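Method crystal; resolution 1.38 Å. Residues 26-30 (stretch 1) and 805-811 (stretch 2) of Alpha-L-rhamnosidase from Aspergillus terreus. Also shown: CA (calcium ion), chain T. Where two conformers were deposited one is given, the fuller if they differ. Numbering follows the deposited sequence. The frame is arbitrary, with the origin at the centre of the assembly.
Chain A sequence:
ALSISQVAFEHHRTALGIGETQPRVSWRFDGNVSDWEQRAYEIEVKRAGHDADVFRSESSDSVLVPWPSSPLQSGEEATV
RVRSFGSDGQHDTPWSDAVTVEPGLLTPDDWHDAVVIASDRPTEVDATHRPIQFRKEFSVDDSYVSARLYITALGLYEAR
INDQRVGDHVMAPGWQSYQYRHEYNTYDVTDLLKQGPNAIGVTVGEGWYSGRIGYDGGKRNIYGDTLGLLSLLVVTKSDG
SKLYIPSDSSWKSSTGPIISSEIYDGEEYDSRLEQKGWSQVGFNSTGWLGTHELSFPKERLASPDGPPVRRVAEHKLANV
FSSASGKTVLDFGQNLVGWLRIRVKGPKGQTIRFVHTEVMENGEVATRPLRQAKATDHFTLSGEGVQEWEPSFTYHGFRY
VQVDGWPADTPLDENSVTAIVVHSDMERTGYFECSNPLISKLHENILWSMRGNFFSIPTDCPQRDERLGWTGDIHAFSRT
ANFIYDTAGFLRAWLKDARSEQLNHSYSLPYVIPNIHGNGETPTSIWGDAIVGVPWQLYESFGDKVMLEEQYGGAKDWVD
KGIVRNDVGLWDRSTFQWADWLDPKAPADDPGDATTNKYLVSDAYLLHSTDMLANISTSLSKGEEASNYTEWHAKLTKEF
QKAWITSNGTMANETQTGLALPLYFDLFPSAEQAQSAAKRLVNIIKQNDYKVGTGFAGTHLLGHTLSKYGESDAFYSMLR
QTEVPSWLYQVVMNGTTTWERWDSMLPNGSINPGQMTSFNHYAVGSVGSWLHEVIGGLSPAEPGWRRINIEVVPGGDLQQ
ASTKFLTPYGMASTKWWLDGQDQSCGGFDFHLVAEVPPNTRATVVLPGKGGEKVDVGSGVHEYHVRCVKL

Stretch 1 (26-30) SWRFD
Stretch 2 805-811: FLTPYGM

Stretch 1 is a fully extended strand, with phi between -99° and -137° and psi between 139° and 154°, laid beside a tight reversal in stretch 2. There, the strand 805-807 enters a type I turn from T807 to G810, with P808 at -56/-11 and Y809 at -104/-17, and the chain leaves as strand again at 810-811. The turn closes through G810 N to T807 O at 3.1 Å, and the T807 side chain (chi1 79°, p) braces it from within: its OG1 accepts from Y809 N at 2.9 Å and donates to G810 O at 2.7 Å. Register is set by R28 opposite Y809 (CA to CA 4.7 Å) and F29 opposite G810 (5.1 Å). The numbers rise together, so the outgoing 810-811 runs roughly parallel to stretch 1 and the incoming 805-807 roughly against it. Together the stretches bury 310 Å².

S26 (chi1 m) points its CA-to-CB bond toward the turn but makes no contact. W27, p with chi2 100°, points away, leaving its backbone to do the work. Its carbonyl O lies 3.9 Å from P808 O; since two acceptors cannot pair directly, a water donates to both, 2.6 Å to W27 O and 3.0 Å to P808 O.

R28 is the main side-chain link. Its CB leaves sideways, yet a t, t arm with chi3 at -92° and chi4 at 164° brings the guanidinium back to the turn. T807 O sits at the edge of that group and takes two weak hydrogen bonds, from R28 NE at 2.8 Å and R28 NH1 at 3.0 Å, with N-H...O angles of 119° and 134°. The same carbonyl closes the turn, so one oxygen ties the loop to itself and to the strand. L806 (t, p) covers one guanidinium face, its CG 3.7 Å from R28 CZ, giving the flat cation an apolar lid.

F29 makes the direct backbone bond: its N donates to Y809 O at 3.0 Å and 157°. Its ring (m, chi2 -77°) presents an edge to that oxygen. Y809, m with chi2 -89°, sends its CB away from the strand. F29 O meets G810 CA at 3.5 Å in a CA-H...O contact and accepts from a water at 2.8 Å, which in turn accepts from M811 N at 2.9 Å. Glycine is doubly required at 810: phi/psi of 132/-178 would jam a CB against the preceding carbonyl, and that CB would lie 2.5 Å from F29 O.

D30 (t, chi2 7°) leaves the interface, its OD1 binding calcium at 2.3 Å.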

# COMPACT_ATOMS: atom_id res chain seq x y z
N SER A 26 15.84 -0.60 14.97
CA SER A 26 15.21 -1.90 15.19
C SER A 26 16.08 -3.01 14.61
O SER A 26 16.76 -2.80 13.62
CB SER A 26 13.84 -2.00 14.54
OG SER A 26 12.98 -0.96 14.94
N TRP A 27 16.05 -4.19 15.23
CA TRP A 27 16.72 -5.33 14.65
C TRP A 27 15.81 -6.53 14.72
O TRP A 27 15.23 -6.81 15.77
CB TRP A 27 18.08 -5.58 15.31
CG TRP A 27 18.06 -5.53 16.82
CD1 TRP A 27 18.03 -6.57 17.71
CD2 TRP A 27 18.25 -4.34 17.59
NE1 TRP A 27 18.12 -6.07 18.97
CE2 TRP A 27 18.26 -4.73 18.95
CE3 TRP A 27 18.40 -2.98 17.26
CZ2 TRP A 27 18.41 -3.80 19.96
CZ3 TRP A 27 18.55 -2.06 18.26
CH2 TRP A 27 18.55 -2.47 19.61
N ARG A 28 15.79 -7.30 13.65
CA ARG A 28 15.07 -8.56 13.61
C ARG A 28 16.06 -9.72 13.84
O ARG A 28 17.20 -9.65 13.44
CB ARG A 28 14.40 -8.56 12.24
CG ARG A 28 13.33 -9.62 12.05
CD ARG A 28 12.67 -9.30 10.73
NE ARG A 28 11.50 -8.45 10.90
CZ ARG A 28 10.91 -7.76 9.95
NH1 ARG A 28 9.63 -7.45 10.09
NH2 ARG A 28 11.58 -7.38 8.87
N PHE A 29 15.57 -10.79 14.47
CA PHE A 29 16.36 -11.95 14.80
C PHE A 29 16.07 -13.10 13.84
O PHE A 29 14.94 -13.23 13.29
CB PHE A 29 16.02 -12.40 16.21
CG PHE A 29 16.32 -11.40 17.29
CD1 PHE A 29 17.62 -11.19 17.75
CD2 PHE A 29 15.30 -10.64 17.84
CE1 PHE A 29 17.87 -10.31 18.78
CE2 PHE A 29 15.57 -9.71 18.82
CZ PHE A 29 16.85 -9.56 19.31
N ASP A 30 17.07 -13.96 13.69
CA ASP A 30 16.93 -15.25 12.99
C ASP A 30 17.52 -16.32 13.92
O ASP A 30 18.51 -16.11 14.55
CB ASP A 30 17.59 -15.19 11.61
CG ASP A 30 17.38 -16.38 10.69
OD1 ASP A 30 16.59 -17.31 11.01
OD2 ASP A 30 18.02 -16.35 9.63
N PHE A 805 4.44 -15.34 9.08
CA PHE A 805 4.42 -13.90 9.26
C PHE A 805 5.74 -13.42 9.83
O PHE A 805 6.13 -13.82 10.95
CB PHE A 805 3.25 -13.45 10.15
CG PHE A 805 3.23 -11.97 10.36
CD1 PHE A 805 3.12 -11.12 9.27
CD2 PHE A 805 3.36 -11.42 11.61
CE1 PHE A 805 3.16 -9.75 9.44
CE2 PHE A 805 3.41 -10.05 11.79
CZ PHE A 805 3.34 -9.21 10.68
N LEU A 806 6.40 -12.53 9.08
CA LEU A 806 7.64 -11.92 9.52
C LEU A 806 7.34 -10.72 10.41
O LEU A 806 7.11 -9.62 9.97
CB LEU A 806 8.47 -11.53 8.30
CG LEU A 806 9.90 -11.08 8.56
CD1 LEU A 806 10.71 -12.20 9.20
CD2 LEU A 806 10.52 -10.66 7.24
N THR A 807 7.27 -11.01 11.70
CA THR A 807 7.04 -10.04 12.73
C THR A 807 8.24 -9.09 12.81
O THR A 807 9.32 -9.42 12.28
CB THR A 807 6.86 -10.67 14.12
OG1 THR A 807 8.13 -11.03 14.67
CG2 THR A 807 5.91 -11.85 14.17
N PRO A 808 8.10 -7.95 13.52
CA PRO A 808 9.25 -7.12 13.84
C PRO A 808 10.41 -7.79 14.59
O PRO A 808 11.49 -7.21 14.69
CB PRO A 808 8.60 -5.99 14.66
CG PRO A 808 7.16 -5.91 14.22
CD PRO A 808 6.84 -7.38 14.03
N TYR A 809 10.19 -9.01 15.09
CA TYR A 809 11.17 -9.80 15.85
C TYR A 809 11.79 -10.94 15.03
O TYR A 809 12.81 -11.52 15.47
CB TYR A 809 10.52 -10.38 17.10
CG TYR A 809 10.01 -9.29 17.99
CD1 TYR A 809 10.84 -8.73 18.96
CD2 TYR A 809 8.73 -8.77 17.86
CE1 TYR A 809 10.44 -7.66 19.73
CE2 TYR A 809 8.30 -7.70 18.62
CZ TYR A 809 9.15 -7.13 19.56
OH TYR A 809 8.78 -6.05 20.30
N GLY A 810 11.17 -11.31 13.91
CA GLY A 810 11.53 -12.50 13.19
C GLY A 810 10.30 -13.34 12.85
O GLY A 810 9.14 -12.94 13.08
N MET A 811 10.55 -14.49 12.22
CA MET A 811 9.47 -15.27 11.65
C MET A 811 8.62 -15.96 12.72
O MET A 811 9.15 -16.62 13.64
CB MET A 811 10.02 -16.33 10.69
CG MET A 811 8.95 -16.98 9.85
SD MET A 811 8.14 -15.84 8.70
CE MET A 811 9.52 -15.47 7.64
CA CA T . 14.87 -18.76 10.37
O HOH W 1 13.09 -7.34 17.20
O HOH W 2 13.34 -15.01 11.76
O HOH W 3 13.85 -17.10 10.43
O HOH W 4 15.00 -19.57 12.48
O HOH W 5 12.34 -19.23 10.16